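Long-range contacts in thioredoxin reductase (Streptococcus pyogenes, PDB 5UWY), which probably catalyses the NADPH-dependent reduction of thioredoxin, passing electrons through bound FAD to a redox-active pair of cysteines: residues 31-36 and 76-81; 83-88 and 243-248; 102-107 and 301-306. All coordinates share one frame; numbering follows the deposited sequence.

All three contacts belong to the FAD-binding half of the chain. Contact 1 and contact 3 reach the same parallel sheet, contact 1 at its outer strand pair and contact 3 where the strand 105-108 begins; contacts 2 and 3 both reach the three-stranded antiparallel sheet and touch through Ile85 CD1 and Val106 CG1. Contact 2 follows contact 1 directly along the chain. Contacts 1 and 2 mix buried and exposed residues; in contact 3 a buried threonine meets partly exposed neighbours. Contact 1 is built on backbone hydrogen bonds and a carboxylate that holds FAD; contact 2 pairs a buried apolar patch near the cofactor with a charged outer cluster; contact 3 is carbon packing close to the second subunit.

Contact 1: 31-36 and 76-81; sequences AIIEQG and ENIYGI. With FAD (flavin-adenine dinucleotide), chain B.
From Ala31 beside Glu76 to Glu34 beside Tyr79 the two strands run parallel and in register, their axes 4.7 Å apart at closest approach and turned 24° from each other. Backbone hydrogen bonds zigzag between them: Ile32 N meets Glu76 O at 2.9 Å, Ile78 N meets Ile32 O, Glu34 N meets Ile78 O, and Gly80 N reaches Glu34 O at 3.3 Å. Ala31, Ile33, Glu76 and Ile78 share one face, where Ile78 CD1 lies 3.8 Å from Ala31 CB. On the other face, with Glu34 and Tyr79, Asn77 brings ND2 to 4.2 Å from Ile32 CB. The pair forms one edge of the parallel sheet of a Rossmann-type FAD domain: 76-79 is outermost, 30-34 lies inside it, and strand 5-10 follows. Glu34, at the end of its strand, is the acidic residue that holds the adenosine ribose in such folds. Its CG stands anti to the backbone N (chi1 -165°), and the carboxylate takes a hydrogen bond from FAD O3B on OE1 and one from FAD O2B on OE2, though the modelled lengths are too short to be trusted. Ser12 N also bonds OE1. Past the strands, Gln35 and Ile81 cross obliquely, with Ile81 CG1 3.7 Å from Gln35 CB, and the adenine lies alongside, FAD N1A 3.6 Å from Ile81 CA.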
loop_
_atom_site.group_PDB
_atom_site.type_symbol
_atom_site.label_atom_id
_atom_site.label_comp_id
_atom_site.label_asym_id
_atom_site.label_seq_id
_atom_site.Cartn_x
_atom_site.Cartn_y
_atom_site.Cartn_z
ATOM N N ALA A 31 15.016 14.081 -4.787
ATOM C CA ALA A 31 14.413 14.971 -5.768
ATOM C C ALA A 31 13.518 14.166 -6.693
ATOM O O ALA A 31 13.839 13.028 -7.044
ATOM C CB ALA A 31 15.473 15.729 -6.571
ATOM N N ILE A 32 12.387 14.756 -7.070
ATOM C CA ILE A 32 11.459 14.147 -8.017
ATOM C C ILE A 32 11.582 14.879 -9.344
ATOM O O ILE A 32 11.428 16.104 -9.392
ATOM C CB ILE A 32 10.011 14.207 -7.502
ATOM C CG1 ILE A 32 9.885 13.551 -6.127
ATOM C CG2 ILE A 32 9.064 13.556 -8.500
ATOM C CD1 ILE A 32 8.524 13.756 -5.491
ATOM N N ILE A 33 11.848 14.144 -10.423
ATOM C CA ILE A 33 11.790 14.712 -11.769
ATOM C C ILE A 33 10.397 14.437 -12.316
ATOM O O ILE A 33 10.024 13.279 -12.537
ATOM C CB ILE A 33 12.859 14.142 -12.711
ATOM C CG1 ILE A 33 14.266 14.633 -12.340
ATOM C CG2 ILE A 33 12.527 14.553 -14.155
ATOM C CD1 ILE A 33 15.063 13.665 -11.510
ATOM N N GLU A 34 9.621 15.497 -12.548
ATOM C CA GLU A 34 8.252 15.348 -13.017
ATOM C C GLU A 34 7.996 16.185 -14.259
ATOM O O GLU A 34 8.291 17.385 -14.285
ATOM C CB GLU A 34 7.219 15.728 -11.954
ATOM C CG GLU A 34 5.818 15.235 -12.302
ATOM C CD GLU A 34 5.826 13.903 -13.049
ATOM O OE1 GLU A 34 5.578 12.853 -12.414
ATOM O OE2 GLU A 34 5.989 13.918 -14.289
ATOM N N GLN A 35 7.414 15.545 -15.269
ATOM C CA GLN A 35 6.934 16.207 -16.479
ATOM C C GLN A 35 5.495 16.650 -16.211
ATOM O O GLN A 35 4.537 15.885 -16.355
ATOM C CB GLN A 35 7.057 15.256 -17.666
ATOM C CG GLN A 35 6.108 15.469 -18.834
ATOM C CD GLN A 35 5.783 14.158 -19.533
ATOM O OE1 GLN A 35 6.675 13.365 -19.835
ATOM N NE2 GLN A 35 4.500 13.924 -19.785
ATOM N N GLY A 36 5.338 17.896 -15.770
ATOM C CA GLY A 36 4.012 18.463 -15.594
ATOM C C GLY A 36 3.468 18.452 -14.179
ATOM O O GLY A 36 4.216 18.596 -13.208
ATOM N N GLU A 76 13.110 18.034 -3.199
ATOM C CA GLU A 76 13.293 19.034 -4.246
ATOM C C GLU A 76 12.568 18.587 -5.513
ATOM O O GLU A 76 12.761 17.462 -5.990
ATOM C CB GLU A 76 14.769 19.319 -4.518
ATOM C CG GLU A 76 14.993 20.229 -5.721
ATOM C CD GLU A 76 14.646 21.688 -5.439
ATOM O OE1 GLU A 76 14.971 22.565 -6.272
ATOM O OE2 GLU A 76 14.047 21.962 -4.379
ATOM N N ASN A 77 11.701 19.458 -6.036
ATOM C CA ASN A 77 10.887 19.154 -7.207
ATOM C C ASN A 77 11.540 19.773 -8.439
ATOM O O ASN A 77 11.790 20.987 -8.484
ATOM C CB ASN A 77 9.464 19.680 -7.023
ATOM C CG ASN A 77 8.621 18.784 -6.138
ATOM O OD1 ASN A 77 8.518 19.006 -4.929
ATOM N ND2 ASN A 77 8.013 17.766 -6.733
ATOM N N ILE A 78 11.806 18.934 -9.436
ATOM C CA ILE A 78 12.538 19.316 -10.635
ATOM C C ILE A 78 11.681 18.976 -11.843
ATOM O O ILE A 78 11.291 17.816 -12.025
ATOM C CB ILE A 78 13.896 18.601 -10.730
ATOM C CG1 ILE A 78 14.723 18.858 -9.473
ATOM C CG2 ILE A 78 14.638 19.044 -11.971
ATOM C CD1 ILE A 78 16.048 18.124 -9.448
ATOM N N TYR A 79 11.375 19.982 -12.658
ATOM C CA TYR A 79 10.706 19.714 -13.922
ATOM C C TYR A 79 11.682 19.088 -14.907
ATOM O O TYR A 79 12.837 19.507 -15.018
ATOM C CB TYR A 79 10.122 20.990 -14.529
ATOM C CG TYR A 79 9.918 20.854 -16.022
ATOM C CD1 TYR A 79 8.845 20.131 -16.530
ATOM C CD2 TYR A 79 10.813 21.419 -16.925
ATOM C CE1 TYR A 79 8.660 19.985 -17.892
ATOM C CE2 TYR A 79 10.636 21.278 -18.289
ATOM C CZ TYR A 79 9.558 20.561 -18.766
ATOM O OH TYR A 79 9.374 20.419 -20.121
ATOM N N GLY A 80 11.200 18.086 -15.633
ATOM C CA GLY A 80 11.990 17.454 -16.666
ATOM C C GLY A 80 11.297 16.254 -17.273
ATOM O O GLY A 80 10.417 15.657 -16.650
ATOM N N ILE A 81 11.675 15.897 -18.496
ATOM C CA ILE A 81 11.177 14.701 -19.167
ATOM C C ILE A 81 12.373 13.784 -19.395
ATOM O O ILE A 81 13.222 14.060 -20.255
ATOM C CB ILE A 81 10.449 15.032 -20.478
ATOM C CG1 ILE A 81 9.516 16.227 -20.275
ATOM C CG2 ILE A 81 9.661 13.822 -20.972
ATOM C CD1 ILE A 81 9.397 17.136 -21.473
HETATM P PA FAD B . 1.154 7.508 -12.352
HETATM O O1A FAD B . 0.441 8.327 -11.338
HETATM O O2A FAD B . 0.389 7.213 -13.646
HETATM O O5B FAD B . 2.508 8.168 -12.749
HETATM C C5B FAD B . 2.617 8.986 -13.931
HETATM C C4B FAD B . 3.563 10.125 -13.667
HETATM O O4B FAD B . 4.824 9.862 -14.328
HETATM C C3B FAD B . 3.078 11.489 -14.167
HETATM O O3B FAD B . 3.250 12.498 -13.176
HETATM C C2B FAD B . 3.942 11.732 -15.408
HETATM O O2B FAD B . 4.148 13.125 -15.623
HETATM C C1B FAD B . 5.234 11.033 -14.991
HETATM N N9A FAD B . 6.125 10.670 -16.094
HETATM C C8A FAD B . 5.947 9.688 -17.033
HETATM N N7A FAD B . 6.924 9.591 -17.905
HETATM C C5A FAD B . 7.809 10.578 -17.506
HETATM C C6A FAD B . 9.055 10.996 -18.017
HETATM N N6A FAD B . 9.640 10.444 -19.082
HETATM N N1A FAD B . 9.681 12.014 -17.382
HETATM C C2A FAD B . 9.098 12.567 -16.316
HETATM N N3A FAD B . 7.932 12.256 -15.747
HETATM C C4A FAD B . 7.336 11.249 -16.395
HETATM N N1 FAD B . -7.075 5.108 -8.731
HETATM C C2 FAD B . -7.792 4.701 -7.641
HETATM O O2 FAD B . -7.237 4.346 -6.593
HETATM N N3 FAD B . -9.175 4.687 -7.699
HETATM C C4 FAD B . -9.947 5.048 -8.782
HETATM O O4 FAD B . -11.174 4.993 -8.713
HETATM C C4X FAD B . -9.178 5.473 -9.936
HETATM N N5 FAD B . -9.828 5.830 -11.008
HETATM C C5X FAD B . -9.096 6.234 -12.111
HETATM C C6 FAD B . -9.781 6.619 -13.262
HETATM C C7 FAD B . -9.097 7.036 -14.397
HETATM C C7M FAD B . -9.874 7.444 -15.622
HETATM C C8 FAD B . -7.693 7.070 -14.386
HETATM C C8M FAD B . -6.921 7.517 -15.600
HETATM C C9 FAD B . -7.004 6.687 -13.238
HETATM C C9A FAD B . -7.693 6.270 -12.104
HETATM N N10 FAD B . -7.027 5.859 -10.928
HETATM C C10 FAD B . -7.743 5.467 -9.817
HETATM C "C1'" FAD B . -5.556 5.909 -10.839
HETATM C "C2'" FAD B . -4.874 4.556 -11.016
HETATM O "O2'" FAD B . -4.806 3.854 -9.774
HETATM C "C3'" FAD B . -3.450 4.780 -11.528
HETATM O "O3'" FAD B . -2.972 3.539 -12.030
HETATM C "C4'" FAD B . -2.441 5.320 -10.506
HETATM O "O4'" FAD B . -2.680 6.711 -10.285
HETATM C "C5'" FAD B . -1.008 5.117 -10.955
HETATM O "O5'" FAD B . -0.110 5.656 -9.961
HETATM P P FAD B . 1.452 5.682 -10.199
HETATM O O1P FAD B . 2.001 4.257 -10.092
HETATM O O2P FAD B . 2.156 6.654 -9.324
HETATM O O3P FAD B . 1.588 6.120 -11.722
#

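Contact 2: 83-88 and 243-248; sequences QKIENF and TGMVKD
Met245, built as selenomethionine, rests against the start of the segment 83-88, with its CB 3.3 Å from the carbonyl O of Gln83. Its CA makes a bent CA-H...O contact with the same oxygen, while its own carbonyl O accepts a weak, bent hydrogen bond from Ile85 N at 3.3 Å. Chi1 of 78° sets Met245 CG between its backbone N and carbonyl carbon, and that carbon meets Ile85 CD1 at 4.1 Å. The two side chains run alongside each other with a common heading; further bends at chi2 and chi3 then lead the Met245 tip off toward the cofactor. Ile85 CD1 also packs on Val246 CG1, so one methyl group bridges two residues of the loop.

A charged cluster forms the outer part of the contact. Lys84 has CG anti to the backbone N (chi1 -158°) and runs fully extended beyond it, roughly perpendicular to the side chain of Asp248. What touches is the aliphatic part: Lys84 CE lies 3.6 Å from Asp248 OD2, whereas Lys84 NZ remains 4.4 Å from Asp248 OD1, too far for a salt bridge. Glu86 is bent at chi2 and brings OE2 to 3.5 Å from Asp248 CB, the two carboxylate planes standing nearly perpendicular. Glu86 OE2 and Asp248 OD2 are like charges 3.8 Å apart, a repulsion that the nearby lysine may ease.

Strand 84-87 is an outer strand of a three-stranded antiparallel meander with 92-95 and 100-103, and Ile85 also touches Val94 there. The loop 243-248, which precedes the last strand of the parallel sheet, packs against this meander, and Met245 within it lines the FAD pocket.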
loop_
_atom_site.group_PDB
_atom_site.type_symbol
_atom_site.label_atom_id
_atom_site.label_comp_id
_atom_site.label_asym_id
_atom_site.label_seq_id
_atom_site.Cartn_x
_atom_site.Cartn_y
_atom_site.Cartn_z
ATOM N N GLN A 83 14.822 11.166 -20.606
ATOM C CA GLN A 83 15.049 10.430 -21.841
ATOM C C GLN A 83 15.873 9.170 -21.641
ATOM O O GLN A 83 15.677 8.195 -22.373
ATOM C CB GLN A 83 15.748 11.319 -22.876
ATOM C CG GLN A 83 14.821 11.890 -23.932
ATOM C CD GLN A 83 14.144 13.162 -23.473
ATOM O OE1 GLN A 83 14.729 13.956 -22.737
ATOM N NE2 GLN A 83 12.902 13.363 -23.903
ATOM N N LYS A 84 16.782 9.159 -20.668
ATOM C CA LYS A 84 17.637 8.001 -20.471
ATOM C C LYS A 84 18.112 7.987 -19.023
ATOM O O LYS A 84 18.345 9.040 -18.420
ATOM C CB LYS A 84 18.841 8.018 -21.428
ATOM C CG LYS A 84 19.478 6.641 -21.657
ATOM C CD LYS A 84 20.835 6.746 -22.345
ATOM C CE LYS A 84 21.385 5.377 -22.730
ATOM N NZ LYS A 84 22.720 5.492 -23.386
ATOM N N ILE A 85 18.227 6.783 -18.460
ATOM C CA ILE A 85 18.830 6.564 -17.145
ATOM C C ILE A 85 19.927 5.527 -17.332
ATOM O O ILE A 85 19.643 4.397 -17.742
ATOM C CB ILE A 85 17.806 6.077 -16.101
ATOM C CG1 ILE A 85 16.838 7.193 -15.713
ATOM C CG2 ILE A 85 18.510 5.528 -14.864
ATOM C CD1 ILE A 85 15.498 6.685 -15.211
ATOM N N GLU A 86 21.172 5.897 -17.057
ATOM C CA GLU A 86 22.268 4.957 -17.251
ATOM C C GLU A 86 22.952 4.632 -15.932
ATOM O O GLU A 86 23.030 5.464 -15.023
ATOM C CB GLU A 86 23.298 5.468 -18.259
ATOM C CG GLU A 86 22.966 5.044 -19.668
ATOM C CD GLU A 86 22.501 3.594 -19.733
ATOM O OE1 GLU A 86 23.218 2.699 -19.246
ATOM O OE2 GLU A 86 21.379 3.365 -20.227
ATOM N N ASN A 87 23.448 3.403 -15.848
ATOM C CA ASN A 87 23.994 2.842 -14.623
ATOM C C ASN A 87 25.518 2.858 -14.676
ATOM O O ASN A 87 26.120 2.583 -15.720
ATOM C CB ASN A 87 23.482 1.411 -14.422
ATOM C CG ASN A 87 24.088 0.739 -13.214
ATOM O OD1 ASN A 87 24.395 1.392 -12.216
ATOM N ND2 ASN A 87 24.256 -0.576 -13.290
ATOM N N PHE A 88 26.138 3.189 -13.540
ATOM C CA PHE A 88 27.592 3.177 -13.417
ATOM C C PHE A 88 28.038 2.428 -12.165
ATOM O O PHE A 88 29.144 2.666 -11.668
ATOM C CB PHE A 88 28.160 4.601 -13.398
ATOM C CG PHE A 88 27.851 5.404 -14.629
ATOM C CD1 PHE A 88 28.612 5.265 -15.779
ATOM C CD2 PHE A 88 26.803 6.309 -14.633
ATOM C CE1 PHE A 88 28.330 6.013 -16.913
ATOM C CE2 PHE A 88 26.515 7.057 -15.760
ATOM C CZ PHE A 88 27.279 6.909 -16.901
ATOM N N THR A 243 8.104 3.388 -20.232
ATOM C CA THR A 243 9.417 2.786 -20.031
ATOM C C THR A 243 10.330 3.034 -21.226
ATOM O O THR A 243 11.239 2.243 -21.495
ATOM C CB THR A 243 9.299 1.287 -19.758
ATOM O OG1 THR A 243 8.424 0.691 -20.723
ATOM C CG2 THR A 243 8.759 1.044 -18.357
ATOM N N GLY A 244 10.103 4.130 -21.952
ATOM C CA GLY A 244 10.985 4.462 -23.054
ATOM C C GLY A 244 12.383 4.832 -22.606
ATOM O O GLY A 244 13.348 4.642 -23.351
HETATM N N MSE A 245 12.519 5.348 -21.388
HETATM C CA MSE A 245 13.813 5.823 -20.913
HETATM C C MSE A 245 14.599 4.761 -20.141
HETATM O O MSE A 245 15.589 5.078 -19.479
HETATM C CB MSE A 245 13.639 7.087 -20.053
HETATM C CG MSE A 245 13.158 6.892 -18.611
HETATM SE SE MSE A 245 11.751 5.577 -18.310
HETATM C CE MSE A 245 10.260 6.561 -19.078
ATOM N N VAL A 246 14.173 3.502 -20.236
ATOM C CA VAL A 246 14.900 2.401 -19.609
ATOM C C VAL A 246 14.991 1.220 -20.565
ATOM O O VAL A 246 15.175 0.075 -20.136
ATOM C CB VAL A 246 14.247 1.972 -18.281
ATOM C CG1 VAL A 246 14.419 3.053 -17.239
ATOM C CG2 VAL A 246 12.775 1.640 -18.487
ATOM N N LYS A 247 14.863 1.488 -21.867
ATOM C CA LYS A 247 14.987 0.419 -22.852
ATOM C C LYS A 247 16.376 -0.205 -22.823
ATOM O O LYS A 247 16.522 -1.409 -23.064
ATOM C CB LYS A 247 14.680 0.953 -24.252
ATOM N N ASP A 248 17.400 0.593 -22.510
ATOM C CA ASP A 248 18.785 0.138 -22.545
ATOM C C ASP A 248 19.132 -0.813 -21.407
ATOM O O ASP A 248 20.179 -1.466 -21.471
ATOM C CB ASP A 248 19.724 1.343 -22.486
ATOM C CG ASP A 248 19.212 2.523 -23.287
ATOM O OD1 ASP A 248 19.559 2.632 -24.481
ATOM O OD2 ASP A 248 18.449 3.334 -22.719
#

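Contact 3: 102-107 and 301-306; sequences EAKTVI and HYLESF
The last turn of the C-terminal helix 285-304 lays Tyr302 and Leu303 against Lys104 and Thr105, at the corner where the chain leaves the three-stranded antiparallel sheet and enters the parallel sheet of the FAD domain. Contact is through carbon atoms, without a hydrogen bond between the two segments. Leu303 CD2 lies 3.8 Å from Lys104 CB and equally far from Lys104 CD, so that this methyl group sits against the aliphatic part of the lysine. The leucine and lysine side chains are roughly perpendicular. The same Leu303 CD2 comes within 4.2 Å of Thr105 CG2.

Tyr302 adds a second contact. Its CG is anti to the backbone N (chi1 179°), and ring atom CD2 lies 3.8 Å from Thr105 CG2, the tyrosine and threonine side chains passing with opposite headings. Thr105 thus splits its two branches: the methyl group meets the helix, while OG1, placed between the backbone N and the carbonyl carbon (chi1 66°), hydrogen-bonds to Asp6 O and Thr7 OG1.

Those partners lie on strand 5-10, the neighbour of 105-108 in the parallel sheet. The side chain of Thr105 also touches Val299, one turn back along the helix. Farther along 105-108, Ile107 packs on Ala295 and Val299, so helix 285-304 covers this part of the sheet. Elsewhere on the helix's final turn, His301 packs on Glu157 of the second subunit and Glu304 on Ile160 of that subunit.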
loop_
_atom_site.group_PDB
_atom_site.type_symbol
_atom_site.label_atom_id
_atom_site.label_comp_id
_atom_site.label_asym_id
_atom_site.label_seq_id
_atom_site.Cartn_x
_atom_site.Cartn_y
_atom_site.Cartn_z
ATOM N N GLU A 102 22.901 13.311 -11.238
ATOM C CA GLU A 102 23.499 12.083 -10.730
ATOM C C GLU A 102 22.875 11.722 -9.391
ATOM O O GLU A 102 22.573 12.602 -8.579
ATOM C CB GLU A 102 25.014 12.230 -10.577
ATOM C CG GLU A 102 25.768 12.202 -11.895
ATOM C CD GLU A 102 27.241 12.506 -11.732
ATOM O OE2 GLU A 102 28.066 11.621 -12.028
ATOM N N ALA A 103 22.678 10.426 -9.166
ATOM C CA ALA A 103 22.135 9.965 -7.897
ATOM C C ALA A 103 22.702 8.596 -7.575
ATOM O O ALA A 103 23.123 7.847 -8.461
ATOM C CB ALA A 103 20.606 9.893 -7.914
ATOM N N LYS A 104 22.700 8.279 -6.282
ATOM C CA LYS A 104 23.101 6.950 -5.846
ATOM C C LYS A 104 21.990 5.930 -6.062
ATOM O O LYS A 104 22.276 4.741 -6.247
ATOM C CB LYS A 104 23.516 6.978 -4.373
ATOM C CG LYS A 104 24.216 8.261 -3.951
ATOM C CD LYS A 104 24.667 8.196 -2.501
ATOM C CE LYS A 104 25.916 9.033 -2.272
ATOM N NZ LYS A 104 26.906 8.323 -1.414
ATOM N N THR A 105 20.727 6.367 -6.040
ATOM C CA THR A 105 19.591 5.492 -6.301
ATOM C C THR A 105 18.580 6.189 -7.200
ATOM O O THR A 105 18.343 7.400 -7.085
ATOM C CB THR A 105 18.884 5.043 -5.008
ATOM O OG1 THR A 105 18.277 6.174 -4.368
ATOM C CG2 THR A 105 19.852 4.361 -4.051
ATOM N N VAL A 106 17.976 5.397 -8.081
ATOM C CA VAL A 106 16.884 5.822 -8.946
ATOM C C VAL A 106 15.657 4.993 -8.591
ATOM O O VAL A 106 15.738 3.762 -8.515
ATOM C CB VAL A 106 17.245 5.656 -10.435
ATOM C CG1 VAL A 106 15.997 5.442 -11.279
ATOM C CG2 VAL A 106 18.036 6.851 -10.926
ATOM N N ILE A 107 14.532 5.661 -8.357
ATOM C CA ILE A 107 13.248 4.992 -8.177
ATOM C C ILE A 107 12.365 5.371 -9.357
ATOM O O ILE A 107 12.072 6.553 -9.569
ATOM C CB ILE A 107 12.581 5.359 -6.844
ATOM C CG1 ILE A 107 13.577 5.229 -5.691
ATOM C CG2 ILE A 107 11.386 4.458 -6.589
ATOM C CD1 ILE A 107 12.951 5.443 -4.330
ATOM N N HIS A 301 18.422 1.356 3.388
ATOM C CA HIS A 301 19.137 0.102 3.611
ATOM C C HIS A 301 20.223 -0.100 2.560
ATOM O O HIS A 301 21.375 -0.424 2.889
ATOM C CB HIS A 301 18.151 -1.068 3.609
ATOM C CG HIS A 301 18.722 -2.344 4.146
ATOM N ND1 HIS A 301 18.734 -3.517 3.421
ATOM C CD2 HIS A 301 19.299 -2.632 5.337
ATOM C CE1 HIS A 301 19.293 -4.472 4.144
ATOM N NE2 HIS A 301 19.645 -3.961 5.309
ATOM N N TYR A 302 19.872 0.102 1.285
ATOM C CA TYR A 302 20.861 -0.030 0.219
ATOM C C TYR A 302 22.037 0.919 0.433
ATOM O O TYR A 302 23.195 0.534 0.235
ATOM C CB TYR A 302 20.207 0.218 -1.143
ATOM C CG TYR A 302 21.166 0.121 -2.312
ATOM C CD1 TYR A 302 21.508 -1.112 -2.854
ATOM C CD2 TYR A 302 21.728 1.262 -2.874
ATOM C CE1 TYR A 302 22.384 -1.206 -3.922
ATOM C CE2 TYR A 302 22.605 1.178 -3.940
ATOM C CZ TYR A 302 22.929 -0.059 -4.462
ATOM O OH TYR A 302 23.802 -0.149 -5.524
ATOM N N LEU A 303 21.762 2.159 0.849
ATOM C CA LEU A 303 22.845 3.112 1.072
ATOM C C LEU A 303 23.695 2.723 2.275
ATOM O O LEU A 303 24.923 2.863 2.245
ATOM C CB LEU A 303 22.284 4.523 1.256
ATOM C CG LEU A 303 21.694 5.208 0.024
ATOM C CD1 LEU A 303 21.185 6.598 0.376
ATOM C CD2 LEU A 303 22.722 5.268 -1.095
ATOM N N GLU A 304 23.062 2.238 3.345
ATOM C CA GLU A 304 23.804 1.893 4.551
ATOM C C GLU A 304 24.739 0.718 4.305
ATOM O O GLU A 304 25.895 0.737 4.745
ATOM C CB GLU A 304 22.845 1.574 5.699
ATOM C CG GLU A 304 23.550 1.147 6.980
ATOM C CD GLU A 304 22.633 0.425 7.949
ATOM O OE1 GLU A 304 21.409 0.671 7.911
ATOM O OE2 GLU A 304 23.138 -0.389 8.750
ATOM N N SER A 305 24.272 -0.304 3.587
ATOM C CA SER A 305 25.131 -1.454 3.319
ATOM C C SER A 305 26.185 -1.135 2.261
ATOM O O SER A 305 26.449 -1.954 1.374
ATOM C CB SER A 305 24.291 -2.660 2.891
ATOM O OG SER A 305 23.256 -2.917 3.826
ATOM N N PHE A 306 26.802 0.042 2.352
ATOM C CA PHE A 306 27.805 0.477 1.382
ATOM C C PHE A 306 29.090 0.908 2.081
ATOM O O PHE A 306 29.226 2.058 2.503
ATOM C CB PHE A 306 27.261 1.627 0.529
ATOM C CG PHE A 306 26.960 1.241 -0.890
ATOM C CD1 PHE A 306 26.001 0.281 -1.171
ATOM C CD2 PHE A 306 27.624 1.847 -1.945
ATOM C CE1 PHE A 306 25.718 -0.074 -2.474
ATOM C CE2 PHE A 306 27.343 1.497 -3.250
ATOM C CZ PHE A 306 26.390 0.535 -3.516
#